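Local atomic coordinates of acetyltransferase (PDB entry 7BYY), a protein that acetylates aminoacyl-tRNAs as a GNAT-family bacterial toxin, using acetyl-CoA as donor and probably taking glycyl-tRNA(Gly) among its substrates. Residues V101-A106 / Q116-D121; A43-S48 / C54-L59. The protein carries 1 engineered substitution. All blocks are in the same frame, centred on the assembly; numbering follows the deposited sequence.

The two contacts illustrate how a central sheet is packed on both faces in a GNAT acetyltransferase. Contact 1 sets helix 114-132 against strand 94-105 on one face; contact 2 sets helix 35-50 against the start of strand 55-61 on the other. Their centres lie about 13 Å apart, yet they touch on the face under helix 114-132, where Leu59, at the end of the strand segment of contact 2, brings its CG to 3.5 Å from CG of Leu118. As in relatives, the turn leading from strand 94-105 into helix 114-132 probably receives the pyrophosphate of acetyl-CoA, and contact 1 joins the strand and helix on either end of that turn.

Contact 1 (V101-A106 / Q116-D121)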
ATOM      1  N   VAL A 101       7.994   6.152   8.517  1.00 39.68           N
ATOM      2  CA  VAL A 101       8.165   5.947   9.948  1.00 45.51           C
ATOM      3  C   VAL A 101       9.568   6.296  10.434  1.00 53.08           C
ATOM      4  O   VAL A 101       9.748   6.546  11.636  1.00 56.73           O
ATOM      5  CB  VAL A 101       7.800   4.500  10.346  1.00 42.65           C
ATOM      6  CG1 VAL A 101       6.512   4.076   9.657  1.00 38.92           C
ATOM      7  CG2 VAL A 101       8.924   3.545  10.011  1.00 43.27           C
ATOM      8  N   MET A 102      10.557   6.346   9.544  1.00 57.47           N
ATOM      9  CA  MET A 102      11.918   6.650   9.958  1.00 58.49           C
ATOM     10  C   MET A 102      12.718   7.118   8.756  1.00 57.89           C
ATOM     11  O   MET A 102      12.591   6.557   7.664  1.00 60.66           O
ATOM     12  CB  MET A 102      12.596   5.430  10.591  1.00 59.42           C
ATOM     13  CG  MET A 102      12.711   5.506  12.095  1.00 64.00           C
ATOM     14  SD  MET A 102      13.365   3.988  12.802  1.00 68.41           S
ATOM     15  CE  MET A 102      12.072   2.829  12.356  1.00 65.99           C
ATOM     16  N   LEU A 103      13.537   8.145   8.967  1.00 50.54           N
ATOM     17  CA  LEU A 103      14.513   8.550   7.960  1.00 47.41           C
ATOM     18  C   LEU A 103      15.647   9.250   8.692  1.00 47.82           C
ATOM     19  O   LEU A 103      15.456  10.343   9.234  1.00 52.09           O
ATOM     20  CB  LEU A 103      13.883   9.453   6.906  1.00 46.74           C
ATOM     21  CG  LEU A 103      14.827  10.362   6.115  1.00 47.35           C
ATOM     22  CD1 LEU A 103      15.768   9.546   5.257  1.00 48.76           C
ATOM     23  CD2 LEU A 103      14.035  11.320   5.250  1.00 47.28           C
ATOM     24  N   GLY A 104      16.803   8.613   8.719  1.00 43.52           N
ATOM     25  CA  GLY A 104      17.963   9.167   9.394  1.00 41.40           C
ATOM     26  C   GLY A 104      19.188   9.125   8.509  1.00 38.82           C
ATOM     27  O   GLY A 104      19.389   8.176   7.752  1.00 37.39           O
ATOM     28  N   VAL A 105      20.001  10.174   8.610  1.00 37.49           N
ATOM     29  CA  VAL A 105      21.284  10.266   7.924  1.00 34.18           C
ATOM     30  C   VAL A 105      22.377  10.207   8.978  1.00 38.58           C
ATOM     31  O   VAL A 105      22.309  10.920   9.987  1.00 41.35           O
ATOM     32  CB  VAL A 105      21.392  11.556   7.091  1.00 33.22           C
ATOM     33  CG1 VAL A 105      22.830  11.773   6.627  1.00 33.89           C
ATOM     34  CG2 VAL A 105      20.444  11.511   5.904  1.00 32.25           C
ATOM     35  N   ALA A 106      23.376   9.354   8.753  1.00 41.13           N
ATOM     36  CA  ALA A 106      24.493   9.252   9.680  1.00 44.30           C
ATOM     37  C   ALA A 106      25.145  10.616   9.878  1.00 48.25           C
ATOM     38  O   ALA A 106      25.212  11.438   8.960  1.00 48.22           O
ATOM     39  CB  ALA A 106      25.519   8.236   9.176  1.00 42.16           C
ATOM     40  N   GLN A 116      17.777  15.046   1.784  1.00 54.89           N
ATOM     41  CA  GLN A 116      16.798  15.172   0.710  1.00 48.41           C
ATOM     42  C   GLN A 116      16.997  14.127  -0.381  1.00 46.12           C
ATOM     43  O   GLN A 116      16.020  13.700  -1.008  1.00 44.91           O
ATOM     44  CB  GLN A 116      16.863  16.582   0.111  1.00 45.42           C
ATOM     45  CG  GLN A 116      15.831  16.864  -0.973  1.00 43.77           C
ATOM     46  CD  GLN A 116      15.980  18.247  -1.590  1.00 44.12           C
ATOM     47  OE1 GLN A 116      16.400  19.195  -0.927  1.00 42.77           O
ATOM     48  NE2 GLN A 116      15.634  18.365  -2.869  1.00 44.86           N
ATOM     49  N   ASP A 117      18.241  13.705  -0.624  1.00 44.86           N
ATOM     50  CA  ASP A 117      18.488  12.673  -1.624  1.00 43.04           C
ATOM     51  C   ASP A 117      17.743  11.389  -1.283  1.00 45.74           C
ATOM     52  O   ASP A 117      17.224  10.704  -2.173  1.00 45.01           O
ATOM     53  CB  ASP A 117      19.987  12.409  -1.742  1.00 43.77           C
ATOM     54  CG  ASP A 117      20.733  13.569  -2.361  1.00 47.08           C
ATOM     55  OD1 ASP A 117      20.074  14.508  -2.859  1.00 48.31           O
ATOM     56  OD2 ASP A 117      21.981  13.545  -2.350  1.00 49.59           O
ATOM     57  N   LEU A 118      17.674  11.050   0.006  1.00 48.37           N
ATOM     58  CA  LEU A 118      16.902   9.888   0.424  1.00 45.85           C
ATOM     59  C   LEU A 118      15.407  10.122   0.271  1.00 44.25           C
ATOM     60  O   LEU A 118      14.664   9.182  -0.034  1.00 46.18           O
ATOM     61  CB  LEU A 118      17.229   9.529   1.870  1.00 46.03           C
ATOM     62  CG  LEU A 118      17.945   8.190   2.026  1.00 45.76           C
ATOM     63  CD1 LEU A 118      18.349   7.968   3.462  1.00 45.35           C
ATOM     64  CD2 LEU A 118      17.087   7.042   1.509  1.00 43.83           C
ATOM     65  N   LEU A 119      14.947  11.356   0.484  1.00 37.90           N
ATOM     66  CA  LEU A 119      13.522  11.632   0.352  1.00 36.38           C
ATOM     67  C   LEU A 119      13.076  11.568  -1.103  1.00 39.88           C
ATOM     68  O   LEU A 119      11.980  11.081  -1.399  1.00 39.29           O
ATOM     69  CB  LEU A 119      13.190  12.994   0.954  1.00 29.90           C
ATOM     70  CG  LEU A 119      11.702  13.193   1.240  1.00 30.00           C
ATOM     71  CD1 LEU A 119      11.264  12.349   2.428  1.00 29.55           C
ATOM     72  CD2 LEU A 119      11.391  14.654   1.474  1.00 31.34           C
ATOM     73  N   CYS A 120      13.908  12.053  -2.025  1.00 44.73           N
ATOM     74  CA  CYS A 120      13.544  11.970  -3.434  1.00 50.34           C
ATOM     75  C   CYS A 120      13.633  10.538  -3.948  1.00 52.40           C
ATOM     76  O   CYS A 120      12.855  10.149  -4.827  1.00 53.02           O
ATOM     77  CB  CYS A 120      14.421  12.903  -4.268  1.00 56.99           C
ATOM     78  SG  CYS A 120      13.648  14.510  -4.616  1.00 63.75           S
ATOM     79  N   ASP A 121      14.557   9.738  -3.410  1.00 56.33           N
ATOM     80  CA  ASP A 121      14.561   8.317  -3.746  1.00 57.34           C
ATOM     81  C   ASP A 121      13.364   7.606  -3.130  1.00 53.76           C
ATOM     82  O   ASP A 121      12.853   6.638  -3.706  1.00 53.86           O
ATOM     83  CB  ASP A 121      15.867   7.664  -3.289  1.00 62.51           C
ATOM     84  CG  ASP A 121      17.045   8.035  -4.173  1.00 68.79           C
ATOM     85  OD1 ASP A 121      18.156   8.234  -3.636  1.00 70.96           O
ATOM     86  OD2 ASP A 121      16.856   8.135  -5.406  1.00 71.29           O
TER
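Leu103 of strand 94-105 reaches across to Leu118 and Leu119 of helix 114-132 in a wholly apolar join. The CB of Leu103 leaves the strand toward the helix, and with CG anti to the backbone N (chi1 158°) the fork is carried up against the helix. One prong, CD1, meets Leu118 alongside: it lies 3.5 Å from CD1 of Leu118 and 3.7 Å from its CB, the two side chains running past each other in opposite senses. The other prong, CD2, goes to Leu119, whose side chain crosses that of Leu103 at about a right angle and offers its CD1 at 4.1 Å. The axes of segments 101-105 and 116-121 approach to 9.3 Å, with N-to-C directions 142° apart, nearer antiparallel than parallel, in the strand-to-helix half of the beta-alpha-beta unit that strand 137-142 completes. Just before Leu103, the backbones of Val101 and Met102 both pair with Thr72 in a classic beta bulge, probably the recurrent GNAT feature that helps splay this strand from the next at the acetyl-CoA site. Cys71 of strand 67-79 lies against both Leu103 and Leu118, and Met102 meets Ile37 and Phe40 of helix 35-50 on the other face of the sheet.

Contact 2 (A43-S48 / C54-L59); sequences ASLKKS and CAAKAL
Leu45 makes the first crossing from helix 35-50 to the strand, meeting Ala56 with a single methyl. Its CB does not aim straight at the partner; with CG anti to the backbone N (chi1 168°), the side chain extends until CD1 stands 4.2 Å from CB of Ala56, which points back toward the helix. Tyr18 touches both residues of this pair, and Phe40, earlier in the same helix, also leans on Leu45. In the GNAT fold this helix belongs to the N-terminal part of the chain and packs on one face of the central mixed sheet, while Lys57 and Leu59 of strand 55-61 turn to helix 114-132 on the other. Ser48 makes the second crossing, where the chain is close to turning back into strand 55-61 and the CA atoms of Ser48 and Cys54 are 6.3 Å apart. Here CB, not the hydroxyl, does the touching, at 4.0 Å from SG of Cys54. The hydroxyl is directed back into its own helix: OG donates to O of Ser44 at 3.0 Å, with a C=O...donor angle of 148° and a tilt of 31° from the carbonyl plane. The N of Ser48 bonds the same oxygen from the opposite face. The OG bond helps hold the side-chain torsion, while the direction of CB toward SG comes from the helix backbone. The Cys54 side chain also packs on Thr72 and Thr74 of strand 67-79, and on Val49 of the helix.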
ATOM      1  N   ALA A  43      19.909  -2.974  15.804  1.00 46.24           N
ATOM      2  CA  ALA A  43      19.428  -4.228  16.368  1.00 47.95           C
ATOM      3  C   ALA A  43      18.182  -4.794  15.700  1.00 48.07           C
ATOM      4  O   ALA A  43      18.015  -6.014  15.686  1.00 51.59           O
ATOM      5  CB  ALA A  43      19.140  -4.055  17.865  1.00 49.24           C
ATOM      6  N   SER A  44      17.300  -3.956  15.154  1.00 46.10           N
ATOM      7  CA  SER A  44      15.983  -4.413  14.728  1.00 48.01           C
ATOM      8  C   SER A  44      15.712  -4.274  13.238  1.00 45.54           C
ATOM      9  O   SER A  44      14.632  -4.674  12.787  1.00 43.40           O
ATOM     10  CB  SER A  44      14.893  -3.658  15.502  1.00 52.28           C
ATOM     11  OG  SER A  44      13.619  -3.861  14.912  1.00 53.46           O
ATOM     12  N   LEU A  45      16.645  -3.725  12.458  1.00 44.63           N
ATOM     13  CA  LEU A  45      16.359  -3.463  11.050  1.00 39.36           C
ATOM     14  C   LEU A  45      16.194  -4.757  10.262  1.00 41.50           C
ATOM     15  O   LEU A  45      15.289  -4.870   9.425  1.00 39.85           O
ATOM     16  CB  LEU A  45      17.467  -2.604  10.442  1.00 34.43           C
ATOM     17  CG  LEU A  45      17.453  -2.491   8.916  1.00 31.11           C
ATOM     18  CD1 LEU A  45      16.218  -1.739   8.428  1.00 29.93           C
ATOM     19  CD2 LEU A  45      18.727  -1.836   8.410  1.00 31.26           C
ATOM     20  N   LYS A  46      17.055  -5.745  10.519  1.00 43.09           N
ATOM     21  CA  LYS A  46      17.031  -6.981   9.742  1.00 42.26           C
ATOM     22  C   LYS A  46      15.726  -7.745   9.941  1.00 43.82           C
ATOM     23  O   LYS A  46      15.138  -8.248   8.976  1.00 41.92           O
ATOM     24  CB  LYS A  46      18.224  -7.858  10.123  1.00 43.12           C
ATOM     25  CG  LYS A  46      19.569  -7.349   9.634  1.00 43.10           C
ATOM     26  CD  LYS A  46      20.633  -8.418   9.790  1.00 49.62           C
ATOM     27  CE  LYS A  46      21.769  -8.230   8.799  1.00 54.26           C
ATOM     28  NZ  LYS A  46      22.599  -9.467   8.659  1.00 58.33           N
ATOM     29  N   LYS A  47      15.255  -7.838  11.184  1.00 47.08           N
ATOM     30  CA  LYS A  47      14.084  -8.657  11.465  1.00 49.37           C
ATOM     31  C   LYS A  47      12.785  -7.967  11.089  1.00 48.21           C
ATOM     32  O   LYS A  47      11.783  -8.644  10.835  1.00 48.26           O
ATOM     33  CB  LYS A  47      14.064  -9.036  12.938  1.00 54.93           C
ATOM     34  CG  LYS A  47      15.449  -9.238  13.498  1.00 62.95           C
ATOM     35  CD  LYS A  47      15.436  -9.113  15.007  1.00 67.49           C
ATOM     36  CE  LYS A  47      15.805 -10.452  15.634  1.00 70.21           C
ATOM     37  NZ  LYS A  47      16.106 -10.387  17.077  1.00 71.90           N
ATOM     38  N   SER A  48      12.772  -6.635  11.056  1.00 48.12           N
ATOM     39  CA  SER A  48      11.553  -5.933  10.676  1.00 46.78           C
ATOM     40  C   SER A  48      11.186  -6.219   9.225  1.00 44.35           C
ATOM     41  O   SER A  48      10.045  -6.588   8.925  1.00 44.25           O
ATOM     42  CB  SER A  48      11.714  -4.432  10.917  1.00 44.02           C
ATOM     43  OG  SER A  48      11.680  -4.144  12.302  1.00 44.50           O
ATOM     44  N   CYS A  54       8.007  -3.632   7.349  1.00 36.32           N
ATOM     45  CA  CYS A  54       8.270  -2.386   6.644  1.00 34.24           C
ATOM     46  C   CYS A  54       9.198  -2.688   5.477  1.00 33.16           C
ATOM     47  O   CYS A  54       9.792  -3.768   5.394  1.00 34.77           O
ATOM     48  CB  CYS A  54       8.899  -1.336   7.566  1.00 34.91           C
ATOM     49  SG  CYS A  54      10.573  -1.746   8.149  1.00 34.58           S
ATOM     50  N   ALA A  55       9.312  -1.717   4.575  1.00 30.26           N
ATOM     51  CA  ALA A  55      10.348  -1.710   3.556  1.00 33.43           C
ATOM     52  C   ALA A  55      11.364  -0.626   3.886  1.00 37.14           C
ATOM     53  O   ALA A  55      11.040   0.371   4.537  1.00 36.79           O
ATOM     54  CB  ALA A  55       9.767  -1.470   2.163  1.00 35.63           C
ATOM     55  N   ALA A  56      12.598  -0.827   3.433  1.00 40.16           N
ATOM     56  CA  ALA A  56      13.699   0.064   3.765  1.00 40.73           C
ATOM     57  C   ALA A  56      14.415   0.520   2.504  1.00 42.46           C
ATOM     58  O   ALA A  56      14.664  -0.276   1.593  1.00 41.02           O
ATOM     59  CB  ALA A  56      14.699  -0.614   4.709  1.00 42.94           C
ATOM     60  N   LYS A  57      14.743   1.808   2.464  1.00 45.20           N
ATOM     61  CA  LYS A  57      15.561   2.398   1.413  1.00 45.23           C
ATOM     62  C   LYS A  57      16.887   2.836   2.018  1.00 46.06           C
ATOM     63  O   LYS A  57      16.907   3.528   3.041  1.00 47.51           O
ATOM     64  CB  LYS A  57      14.852   3.588   0.767  1.00 48.01           C
ATOM     65  CG  LYS A  57      14.142   3.246  -0.525  1.00 53.79           C
ATOM     66  CD  LYS A  57      15.134   2.972  -1.642  1.00 59.31           C
ATOM     67  CE  LYS A  57      14.533   2.048  -2.688  1.00 60.54           C
ATOM     68  NZ  LYS A  57      13.135   2.437  -3.017  1.00 60.95           N
ATOM     69  N   ALA A  58      17.987   2.433   1.387  1.00 44.88           N
ATOM     70  CA  ALA A  58      19.321   2.679   1.912  1.00 42.91           C
ATOM     71  C   ALA A  58      20.100   3.612   0.995  1.00 42.05           C
ATOM     72  O   ALA A  58      19.905   3.623  -0.224  1.00 43.77           O
ATOM     73  CB  ALA A  58      20.094   1.368   2.090  1.00 41.65           C
ATOM     74  N   LEU A  59      20.988   4.395   1.601  1.00 40.05           N
ATOM     75  CA  LEU A  59      21.952   5.222   0.884  1.00 36.80           C
ATOM     76  C   LEU A  59      23.342   4.674   1.175  1.00 36.01           C
ATOM     77  O   LEU A  59      23.854   4.826   2.289  1.00 36.70           O
ATOM     78  CB  LEU A  59      21.845   6.686   1.299  1.00 37.07           C
ATOM     79  CG  LEU A  59      20.987   7.567   0.398  1.00 36.70           C
ATOM     80  CD1 LEU A  59      21.334   9.031   0.604  1.00 34.64           C
ATOM     81  CD2 LEU A  59      21.158   7.163  -1.058  1.00 38.89           C
TER